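Local coordinates for HemO (Neisseria meningitidis, PDB 1J77), which binds heme and probably opens its porphyrin ring by oxidation, as a heme oxygenase, at residues T20-S25 with E179-Y184; V187-F192 with A196-P201. One frame throughout, in Å; residues are numbered along the deposited sequence.

How the contacts relate
Both contacts use helix 167-192, one after the other along it. Contact 1 sets 179-184 against 20-25 of helix 11-32, at the heme. Contact 2 lies about two turns further on, where the loop after the helix folds back on its last turns. Their centres are 12 Å apart. They touch where Ser-25 CB packs at 3.8 Å from Glu-199 OE2. Lys-185 ties them further: it is hydrogen-bonded to Ser-25 OG of contact 1 and salt-bridged to Glu-199 of contact 2. Contact 1 holds the iron ligand His-23. Contact 2 is outside the pocket: the side chain of Glu-199 is about 12 Å from the heme.

Contact 1 of 2, residues T20-S25 with E179-Y184; sequences TAVHDS and EAFAFY. With HEM (protoporphyrin IX containing Fe), chain B.
This is an apolar, buried helix-helix contact on the proximal side of the heme, where helix 11-32 meets helix 167-192. Phe-181 carries it. Its ring reaches between the backbone of 20-25 and the heme, with His-23 CA over one face. Val-22 CG1 comes obliquely to Phe-181 CD1 at 3.7 Å. One edge of the Phe-181 ring points at the heme, CE2 lying 3.6 Å from the meso carbon CHD. The planes of the His-23 and Phe-181 rings are nearly perpendicular, and the two meet obliquely.

His-23 is the proximal ligand, its NE2 2.0 Å from the iron. Its CG stands anti to the backbone N (chi1 173°), which carries the imidazole up to the heme. A water 1.9 Å from FE takes the other axial position. His-23 ND1 gives a nearly straight bond (172°) to Asp-24 OD1, 3.1 Å away and close to the ring plane. Together with the bond to iron, it helps fix the ring's rotation, and it may make NE2 a stronger donor. Tyr-184 lays one ring face on heme methyl CMC.

Around the contact, Cys-113 of helix 104-119 touches Phe-181, and Phe-52 of helix 39-60 packs edge-to-face with Tyr-184.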
ATOM      1  N   THR A  20       2.298 -11.487   7.594  1.00 19.34           N
ATOM      2  CA  THR A  20       3.649 -11.503   7.076  1.00 19.06           C
ATOM      3  C   THR A  20       3.909 -12.413   5.818  1.00 17.89           C
ATOM      4  O   THR A  20       4.575 -11.988   4.868  1.00 18.02           O
ATOM      5  CB  THR A  20       4.676 -11.781   8.153  1.00 20.02           C
ATOM      6  OG1 THR A  20       4.635 -10.700   9.082  1.00 23.52           O
ATOM      7  CG2 THR A  20       6.046 -11.756   7.573  1.00 22.62           C
ATOM      8  N   ALA A  21       3.300 -13.589   5.827  1.00 18.04           N
ATOM      9  CA  ALA A  21       3.418 -14.540   4.736  1.00 18.25           C
ATOM     10  C   ALA A  21       2.828 -13.851   3.488  1.00 17.34           C
ATOM     11  O   ALA A  21       3.461 -13.842   2.443  1.00 17.42           O
ATOM     12  CB  ALA A  21       2.651 -15.837   5.032  1.00 17.83           C
ATOM     13  N   VAL A  22       1.608 -13.307   3.577  1.00 18.20           N
ATOM     14  CA  VAL A  22       1.016 -12.709   2.374  1.00 16.83           C
ATOM     15  C   VAL A  22       1.801 -11.475   1.963  1.00 16.30           C
ATOM     16  O   VAL A  22       1.951 -11.202   0.764  1.00 16.81           O
ATOM     17  CB  VAL A  22      -0.521 -12.496   2.480  1.00 17.03           C
ATOM     18  CG1 VAL A  22      -0.907 -11.447   3.575  1.00 19.19           C
ATOM     19  CG2 VAL A  22      -1.099 -12.158   1.107  1.00 18.73           C
ATOM     20  N   HIS A  23       2.272 -10.688   2.922  1.00 17.11           N
ATOM     21  CA  HIS A  23       3.100  -9.550   2.591  1.00 15.23           C
ATOM     22  C   HIS A  23       4.305  -9.992   1.737  1.00 16.32           C
ATOM     23  O   HIS A  23       4.616  -9.418   0.725  1.00 16.11           O
ATOM     24  CB  HIS A  23       3.688  -8.841   3.855  1.00 16.39           C
ATOM     25  CG  HIS A  23       4.671  -7.774   3.505  1.00 15.85           C
ATOM     26  ND1 HIS A  23       6.001  -8.042   3.235  1.00 16.44           N
ATOM     27  CD2 HIS A  23       4.488  -6.461   3.241  1.00 18.22           C
ATOM     28  CE1 HIS A  23       6.593  -6.919   2.851  1.00 17.31           C
ATOM     29  NE2 HIS A  23       5.693  -5.932   2.890  1.00 16.55           N
ATOM     30  N   ASP A  24       5.007 -11.018   2.197  1.00 16.08           N
ATOM     31  CA  ASP A  24       6.153 -11.494   1.459  1.00 16.74           C
ATOM     32  C   ASP A  24       5.757 -12.017   0.081  1.00 15.94           C
ATOM     33  O   ASP A  24       6.526 -11.809  -0.878  1.00 17.00           O
ATOM     34  CB  ASP A  24       6.927 -12.506   2.265  1.00 16.17           C
ATOM     35  CG  ASP A  24       7.630 -11.907   3.462  1.00 18.57           C
ATOM     36  OD1 ASP A  24       7.598 -10.653   3.612  1.00 20.09           O
ATOM     37  OD2 ASP A  24       8.265 -12.640   4.275  1.00 18.06           O
ATOM     38  N   SER A  25       4.547 -12.574  -0.056  1.00 15.35           N
ATOM     39  CA  SER A  25       4.096 -12.984  -1.401  1.00 14.57           C
ATOM     40  C   SER A  25       3.940 -11.774  -2.334  1.00 15.05           C
ATOM     41  O   SER A  25       4.172 -11.871  -3.561  1.00 15.68           O
ATOM     42  CB  SER A  25       2.845 -13.848  -1.334  1.00 14.92           C
ATOM     43  OG  SER A  25       1.687 -13.030  -1.178  1.00 16.13           O
ATOM     44  N   GLU A 179      -7.482  -9.099   2.935  1.00 18.66           N
ATOM     45  CA  GLU A 179      -8.199  -8.740   1.727  1.00 19.98           C
ATOM     46  C   GLU A 179      -7.551  -7.603   0.953  1.00 17.45           C
ATOM     47  O   GLU A 179      -7.571  -7.634  -0.285  1.00 17.61           O
ATOM     48  CB  GLU A 179      -9.678  -8.478   2.004  1.00 20.71           C
ATOM     49  CG  GLU A 179     -10.404  -9.745   2.466  1.00 23.62           C
ATOM     50  CD  GLU A 179     -11.831  -9.530   2.908  1.00 27.68           C
ATOM     51  OE1 GLU A 179     -12.434  -8.522   2.504  1.00 29.21           O
ATOM     52  OE2 GLU A 179     -12.355 -10.429   3.594  1.00 28.42           O
ATOM     53  N   ALA A 180      -6.932  -6.638   1.639  1.00 15.59           N
ATOM     54  CA  ALA A 180      -6.199  -5.510   0.986  1.00 15.41           C
ATOM     55  C   ALA A 180      -4.988  -6.057   0.236  1.00 15.81           C
ATOM     56  O   ALA A 180      -4.788  -5.722  -0.928  1.00 14.64           O
ATOM     57  CB  ALA A 180      -5.786  -4.533   1.959  1.00 15.19           C
ATOM     58  N   PHE A 181      -4.246  -6.950   0.888  1.00 14.35           N
ATOM     59  CA  PHE A 181      -3.113  -7.579   0.202  1.00 14.73           C
ATOM     60  C   PHE A 181      -3.570  -8.397  -0.965  1.00 14.82           C
ATOM     61  O   PHE A 181      -2.924  -8.395  -2.014  1.00 14.86           O
ATOM     62  CB  PHE A 181      -2.275  -8.459   1.140  1.00 14.07           C
ATOM     63  CG  PHE A 181      -1.311  -7.717   2.064  1.00 15.47           C
ATOM     64  CD1 PHE A 181      -1.442  -7.819   3.464  1.00 16.90           C
ATOM     65  CD2 PHE A 181      -0.257  -6.948   1.573  1.00 15.82           C
ATOM     66  CE1 PHE A 181      -0.553  -7.200   4.301  1.00 17.77           C
ATOM     67  CE2 PHE A 181       0.635  -6.354   2.430  1.00 16.67           C
ATOM     68  CZ  PHE A 181       0.465  -6.453   3.814  1.00 17.42           C
ATOM     69  N   ALA A 182      -4.672  -9.148  -0.812  1.00 15.31           N
ATOM     70  CA  ALA A 182      -5.142  -9.956  -1.921  1.00 16.55           C
ATOM     71  C   ALA A 182      -5.568  -9.118  -3.094  1.00 16.11           C
ATOM     72  O   ALA A 182      -5.293  -9.450  -4.228  1.00 17.57           O
ATOM     73  CB  ALA A 182      -6.262 -10.830  -1.498  1.00 17.73           C
ATOM     74  N   PHE A 183      -6.264  -8.015  -2.822  1.00 16.27           N
ATOM     75  CA  PHE A 183      -6.658  -7.083  -3.864  1.00 14.55           C
ATOM     76  C   PHE A 183      -5.435  -6.487  -4.587  1.00 15.01           C
ATOM     77  O   PHE A 183      -5.436  -6.393  -5.804  1.00 15.72           O
ATOM     78  CB  PHE A 183      -7.555  -5.983  -3.287  1.00 15.33           C
ATOM     79  CG  PHE A 183      -7.954  -4.911  -4.293  1.00 16.34           C
ATOM     80  CD1 PHE A 183      -8.782  -5.226  -5.361  1.00 18.62           C
ATOM     81  CD2 PHE A 183      -7.423  -3.637  -4.234  1.00 16.80           C
ATOM     82  CE1 PHE A 183      -9.133  -4.293  -6.247  1.00 18.95           C
ATOM     83  CE2 PHE A 183      -7.800  -2.679  -5.162  1.00 17.57           C
ATOM     84  CZ  PHE A 183      -8.645  -3.037  -6.168  1.00 18.34           C
ATOM     85  N   TYR A 184      -4.406  -6.100  -3.853  1.00 13.89           N
ATOM     86  CA  TYR A 184      -3.186  -5.636  -4.479  1.00 13.54           C
ATOM     87  C   TYR A 184      -2.671  -6.605  -5.522  1.00 13.56           C
ATOM     88  O   TYR A 184      -2.339  -6.181  -6.630  1.00 15.13           O
ATOM     89  CB  TYR A 184      -2.106  -5.338  -3.464  1.00 12.60           C
ATOM     90  CG  TYR A 184      -0.926  -4.531  -4.009  1.00 13.54           C
ATOM     91  CD1 TYR A 184      -0.896  -3.160  -4.003  1.00 15.17           C
ATOM     92  CD2 TYR A 184       0.168  -5.151  -4.559  1.00 13.42           C
ATOM     93  CE1 TYR A 184       0.164  -2.436  -4.519  1.00 14.77           C
ATOM     94  CE2 TYR A 184       1.230  -4.437  -5.064  1.00 15.93           C
ATOM     95  CZ  TYR A 184       1.256  -3.103  -5.011  1.00 15.09           C
ATOM     96  OH  TYR A 184       2.296  -2.398  -5.549  1.00 17.91           O
TER
HETATM   97  CHA HEM B 300       6.697  -3.464   5.898  1.00 21.93           C
HETATM   98  CHB HEM B 300       9.438  -4.450   2.030  1.00 21.71           C
HETATM   99  CHC HEM B 300       5.531  -3.937  -0.847  1.00 20.05           C
HETATM  100  CHD HEM B 300       2.713  -3.431   3.100  1.00 19.34           C
HETATM  101  C1A HEM B 300       7.788  -3.679   5.091  1.00 22.53           C
HETATM  102  C2A HEM B 300       9.205  -3.667   5.519  1.00 24.44           C
HETATM  103  C3A HEM B 300       9.929  -3.941   4.435  1.00 23.29           C
HETATM  104  C4A HEM B 300       9.041  -4.149   3.300  1.00 21.84           C
HETATM  105  CMA HEM B 300      11.474  -4.039   4.385  1.00 26.04           C
HETATM  106  CAA HEM B 300       9.808  -3.338   6.915  0.70 25.13           C
HETATM  107  CBA HEM B 300      10.199  -1.860   6.940  0.70 27.00           C
HETATM  108  CGA HEM B 300      10.659  -1.415   8.315  0.70 26.47           C
HETATM  109  O1A HEM B 300      10.332  -2.122   9.313  0.70 28.59           O
HETATM  110  O2A HEM B 300      11.368  -0.367   8.388  0.70 28.76           O
HETATM  111  C1B HEM B 300       8.633  -4.394   0.902  1.00 21.71           C
HETATM  112  C2B HEM B 300       9.091  -4.559  -0.449  1.00 21.95           C
HETATM  113  C3B HEM B 300       8.002  -4.453  -1.264  1.00 19.45           C
HETATM  114  C4B HEM B 300       6.852  -4.142  -0.418  1.00 20.33           C
HETATM  115  CMB HEM B 300      10.583  -4.817  -0.780  1.00 24.03           C
HETATM  116  CAB HEM B 300       7.958  -4.500  -2.793  1.00 20.92           C
HETATM  117  CBB HEM B 300       8.767  -5.294  -3.487  1.00 22.12           C
HETATM  118  C1C HEM B 300       4.458  -3.701  -0.030  1.00 17.87           C
HETATM  119  C2C HEM B 300       3.098  -3.393  -0.471  1.00 19.32           C
HETATM  120  C3C HEM B 300       2.322  -3.318   0.622  1.00 19.45           C
HETATM  121  C4C HEM B 300       3.142  -3.453   1.794  1.00 19.35           C
HETATM  122  CMC HEM B 300       2.676  -3.338  -1.946  1.00 21.90           C
HETATM  123  CAC HEM B 300       0.826  -3.049   0.706  1.00 21.90           C
HETATM  124  CBC HEM B 300       0.058  -3.254  -0.360  1.00 25.59           C
HETATM  125  C1D HEM B 300       3.549  -3.411   4.172  1.00 19.10           C
HETATM  126  C2D HEM B 300       3.063  -3.283   5.521  1.00 18.06           C
HETATM  127  C3D HEM B 300       4.274  -3.314   6.398  1.00 20.10           C
HETATM  128  C4D HEM B 300       5.381  -3.440   5.482  1.00 21.03           C
HETATM  129  CMD HEM B 300       1.595  -3.161   5.936  1.00 18.84           C
HETATM  130  CAD HEM B 300       4.361  -3.154   7.916  1.00 22.64           C
HETATM  131  CBD HEM B 300       4.721  -4.429   8.618  1.00 22.18           C
HETATM  132  CGD HEM B 300       4.640  -4.091  10.090  1.00 25.59           C
HETATM  133  O1D HEM B 300       3.525  -4.204  10.652  1.00 23.73           O
HETATM  134  O2D HEM B 300       5.704  -3.774  10.707  1.00 28.65           O
HETATM  135  NA  HEM B 300       7.744  -3.961   3.747  1.00 20.91           N
HETATM  136  NB  HEM B 300       7.262  -4.183   0.887  1.00 20.54           N
HETATM  137  NC  HEM B 300       4.425  -3.707   1.334  1.00 17.75           N
HETATM  138  ND  HEM B 300       4.947  -3.512   4.150  1.00 20.32           N
HETATM  139 FE   HEM B 300       6.084  -3.948   2.558  1.00 19.42          FE
HETATM  140  O   HOH W   1       6.271  -2.013   2.383  1.00 31.79           O

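Contact 2 of 2, residues V187-F192 with A196-P201; sequences VLRETF and ADAEAP
The chain leaves helix 167-192 and doubles back in an irregular loop, bringing Arg-189 and Ala-196 to 6.7 Å between their CA atoms. Arg-189 reaches across from the helix and makes every contact to the loop. Its chain is extended from CG to NE and ends in a guanidinium lying against the backbone of 197-198. Two of its nitrogens grip one carbonyl oxygen side-on. Arg-189 NE donates to Ala-198 O at 2.8 Å, in the carbonyl plane and on a lone pair. Arg-189 NH2 gives a longer, more bent bond to Ala-198 O, at 3.1 Å and 136°, from above the carbonyl plane. Both bonds run close to the guanidinium plane, which helps hold the group flat against the loop.

Arg-189 NH2 also forms a salt bridge with Glu-199 OE1, at 2.9 Å. The Glu-199 chain bends at chi2 (-78°) to bring its carboxylate back to the arginine. The carboxylate is turned steeply, 76° from the guanidinium plane. Asp-197 CA sits over the centre of one guanidinium face, 3.5 Å from CZ of Arg-189. Asp-197 OD1 is near NH1 of Arg-189 by charge alone, since no N-H points at it. A water accepts from Arg-189 NH1 and from Asp-197 N, linking that end of the group to the loop.

Lys-185, one turn earlier on the helix, makes a second salt bridge to Glu-199 OE1. Further along the loop, Ala-200 and Pro-201 rest on Ser-32 of helix 11-32. Leu-188 touches both Val-30 of that helix and Leu-48 of helix 39-60.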
ATOM      1  N   VAL A 187      -4.956  -6.719  -8.723  1.00 17.13           N
ATOM      2  CA  VAL A 187      -4.649  -5.584  -9.572  1.00 17.31           C
ATOM      3  C   VAL A 187      -3.306  -5.757 -10.322  1.00 17.07           C
ATOM      4  O   VAL A 187      -3.205  -5.452 -11.520  1.00 18.81           O
ATOM      5  CB  VAL A 187      -4.703  -4.247  -8.793  1.00 18.85           C
ATOM      6  CG1 VAL A 187      -4.316  -3.110  -9.679  1.00 18.82           C
ATOM      7  CG2 VAL A 187      -6.088  -4.066  -8.193  1.00 19.95           C
ATOM      8  N   LEU A 188      -2.283  -6.212  -9.606  1.00 16.18           N
ATOM      9  CA  LEU A 188      -0.968  -6.421 -10.166  1.00 16.52           C
ATOM     10  C   LEU A 188      -1.087  -7.396 -11.328  1.00 17.79           C
ATOM     11  O   LEU A 188      -0.567  -7.134 -12.414  1.00 18.26           O
ATOM     12  CB  LEU A 188      -0.035  -6.925  -9.054  1.00 15.20           C
ATOM     13  CG  LEU A 188       1.423  -7.185  -9.435  1.00 15.88           C
ATOM     14  CD1 LEU A 188       2.259  -7.318  -8.176  1.00 14.35           C
ATOM     15  CD2 LEU A 188       1.689  -8.376 -10.344  1.00 16.12           C
ATOM     16  N   ARG A 189      -1.774  -8.504 -11.098  1.00 16.96           N
ATOM     17  CA  ARG A 189      -1.924  -9.516 -12.166  1.00 18.43           C
ATOM     18  C   ARG A 189      -2.652  -8.976 -13.400  1.00 19.83           C
ATOM     19  O   ARG A 189      -2.263  -9.213 -14.560  1.00 21.29           O
ATOM     20  CB  ARG A 189      -2.616 -10.740 -11.638  1.00 18.28           C
ATOM     21  CG  ARG A 189      -1.925 -11.534 -10.578  1.00 18.01           C
ATOM     22  CD  ARG A 189      -2.872 -12.403  -9.759  1.00 18.88           C
ATOM     23  NE  ARG A 189      -2.254 -13.108  -8.657  1.00 18.52           N
ATOM     24  CZ  ARG A 189      -2.802 -13.313  -7.457  1.00 18.82           C
ATOM     25  NH1 ARG A 189      -4.024 -12.843  -7.170  1.00 18.83           N
ATOM     26  NH2 ARG A 189      -2.117 -13.926  -6.512  1.00 18.75           N
ATOM     27  N   GLU A 190      -3.737  -8.280 -13.188  1.00 20.96           N
ATOM     28  CA  GLU A 190      -4.481  -7.771 -14.329  1.00 21.73           C
ATOM     29  C   GLU A 190      -3.598  -6.813 -15.083  1.00 21.93           C
ATOM     30  O   GLU A 190      -3.503  -6.838 -16.349  1.00 24.82           O
ATOM     31  CB  GLU A 190      -5.785  -7.081 -13.854  1.00 22.03           C
ATOM     32  CG  GLU A 190      -6.766  -8.057 -13.242  1.00 25.57           C
ATOM     33  CD  GLU A 190      -8.183  -7.506 -13.161  1.00 30.17           C
ATOM     34  OE1 GLU A 190      -8.413  -6.415 -13.752  1.00 32.33           O
ATOM     35  OE2 GLU A 190      -9.034  -8.167 -12.505  1.00 30.67           O
ATOM     36  N   THR A 191      -2.881  -5.977 -14.359  1.00 21.78           N
ATOM     37  CA  THR A 191      -2.066  -4.952 -14.923  1.00 22.11           C
ATOM     38  C   THR A 191      -0.836  -5.479 -15.708  1.00 22.34           C
ATOM     39  O   THR A 191      -0.528  -4.958 -16.732  1.00 24.46           O
ATOM     40  CB  THR A 191      -1.648  -4.052 -13.812  1.00 22.11           C
ATOM     41  OG1 THR A 191      -2.842  -3.579 -13.175  1.00 23.06           O
ATOM     42  CG2 THR A 191      -0.944  -2.764 -14.307  1.00 21.34           C
ATOM     43  N   PHE A 192      -0.154  -6.468 -15.159  1.00 20.76           N
ATOM     44  CA  PHE A 192       1.050  -7.036 -15.757  1.00 20.98           C
ATOM     45  C   PHE A 192       0.714  -8.235 -16.648  1.00 22.01           C
ATOM     46  O   PHE A 192       1.622  -8.906 -17.124  1.00 23.42           O
ATOM     47  CB  PHE A 192       2.065  -7.373 -14.662  1.00 19.86           C
ATOM     48  CG  PHE A 192       2.826  -6.183 -14.144  1.00 17.21           C
ATOM     49  CD1 PHE A 192       2.340  -5.410 -13.051  1.00 18.49           C
ATOM     50  CD2 PHE A 192       4.030  -5.775 -14.720  1.00 20.89           C
ATOM     51  CE1 PHE A 192       3.014  -4.357 -12.608  1.00 19.10           C
ATOM     52  CE2 PHE A 192       4.752  -4.731 -14.209  1.00 21.84           C
ATOM     53  CZ  PHE A 192       4.227  -3.975 -13.153  1.00 22.59           C
ATOM     54  N   ALA A 196      -4.940 -15.372 -13.136  1.00 24.27           N
ATOM     55  CA  ALA A 196      -5.478 -15.162 -11.815  1.00 25.16           C
ATOM     56  C   ALA A 196      -4.726 -16.070 -10.893  1.00 26.75           C
ATOM     57  O   ALA A 196      -4.290 -17.192 -11.279  1.00 29.85           O
ATOM     58  CB  ALA A 196      -6.992 -15.492 -11.783  1.00 26.02           C
ATOM     59  N   ASP A 197      -4.541 -15.630  -9.669  1.00 27.03           N
ATOM     60  CA  ASP A 197      -3.749 -16.430  -8.743  1.00 27.09           C
ATOM     61  C   ASP A 197      -2.256 -16.727  -9.123  1.00 25.36           C
ATOM     62  O   ASP A 197      -1.584 -17.521  -8.479  1.00 25.49           O
ATOM     63  CB  ASP A 197      -4.500 -17.712  -8.477  1.00 27.63           C
ATOM     64  CG  ASP A 197      -5.915 -17.447  -8.044  1.00 30.15           C
ATOM     65  OD1 ASP A 197      -6.147 -16.540  -7.168  1.00 29.11           O
ATOM     66  OD2 ASP A 197      -6.852 -18.136  -8.489  1.00 33.14           O
ATOM     67  N   ALA A 198      -1.733 -16.050 -10.130  1.00 22.94           N
ATOM     68  CA  ALA A 198      -0.281 -16.153 -10.391  1.00 20.29           C
ATOM     69  C   ALA A 198       0.511 -15.621  -9.209  1.00 19.18           C
ATOM     70  O   ALA A 198       0.082 -14.670  -8.525  1.00 17.52           O
ATOM     71  CB  ALA A 198       0.075 -15.351 -11.585  1.00 20.03           C
ATOM     72  N   GLU A 199       1.618 -16.278  -8.943  1.00 17.15           N
ATOM     73  CA  GLU A 199       2.511 -15.912  -7.868  1.00 17.39           C
ATOM     74  C   GLU A 199       3.952 -15.898  -8.338  1.00 16.53           C
ATOM     75  O   GLU A 199       4.291 -16.389  -9.426  1.00 16.31           O
ATOM     76  CB  GLU A 199       2.393 -16.923  -6.695  1.00 18.36           C
ATOM     77  CG  GLU A 199       0.996 -16.953  -6.090  1.00 19.86           C
ATOM     78  CD  GLU A 199       0.622 -15.799  -5.143  1.00 23.25           C
ATOM     79  OE1 GLU A 199      -0.588 -15.640  -4.818  1.00 23.32           O
ATOM     80  OE2 GLU A 199       1.493 -15.077  -4.685  1.00 23.88           O
ATOM     81  N   ALA A 200       4.831 -15.342  -7.526  1.00 15.86           N
ATOM     82  CA  ALA A 200       6.242 -15.416  -7.765  1.00 15.80           C
ATOM     83  C   ALA A 200       6.707 -16.868  -7.759  1.00 14.91           C
ATOM     84  O   ALA A 200       6.036 -17.785  -7.252  1.00 15.92           O
ATOM     85  CB  ALA A 200       6.999 -14.610  -6.654  1.00 15.18           C
ATOM     86  N   PRO A 201       7.825 -17.137  -8.414  1.00 14.79           N
ATOM     87  CA  PRO A 201       8.357 -18.505  -8.390  1.00 16.12           C
ATOM     88  C   PRO A 201       8.425 -19.054  -6.970  1.00 16.12           C
ATOM     89  O   PRO A 201       8.948 -18.420  -6.070  1.00 18.06           O
ATOM     90  CB  PRO A 201       9.738 -18.341  -8.966  1.00 15.66           C
ATOM     91  CG  PRO A 201       9.639 -17.100  -9.874  1.00 17.47           C
ATOM     92  CD  PRO A 201       8.712 -16.192  -9.125  1.00 15.19           C
TER
HETATM   93  O   HOH W   2      -6.149 -12.859  -9.191  1.00 22.52           O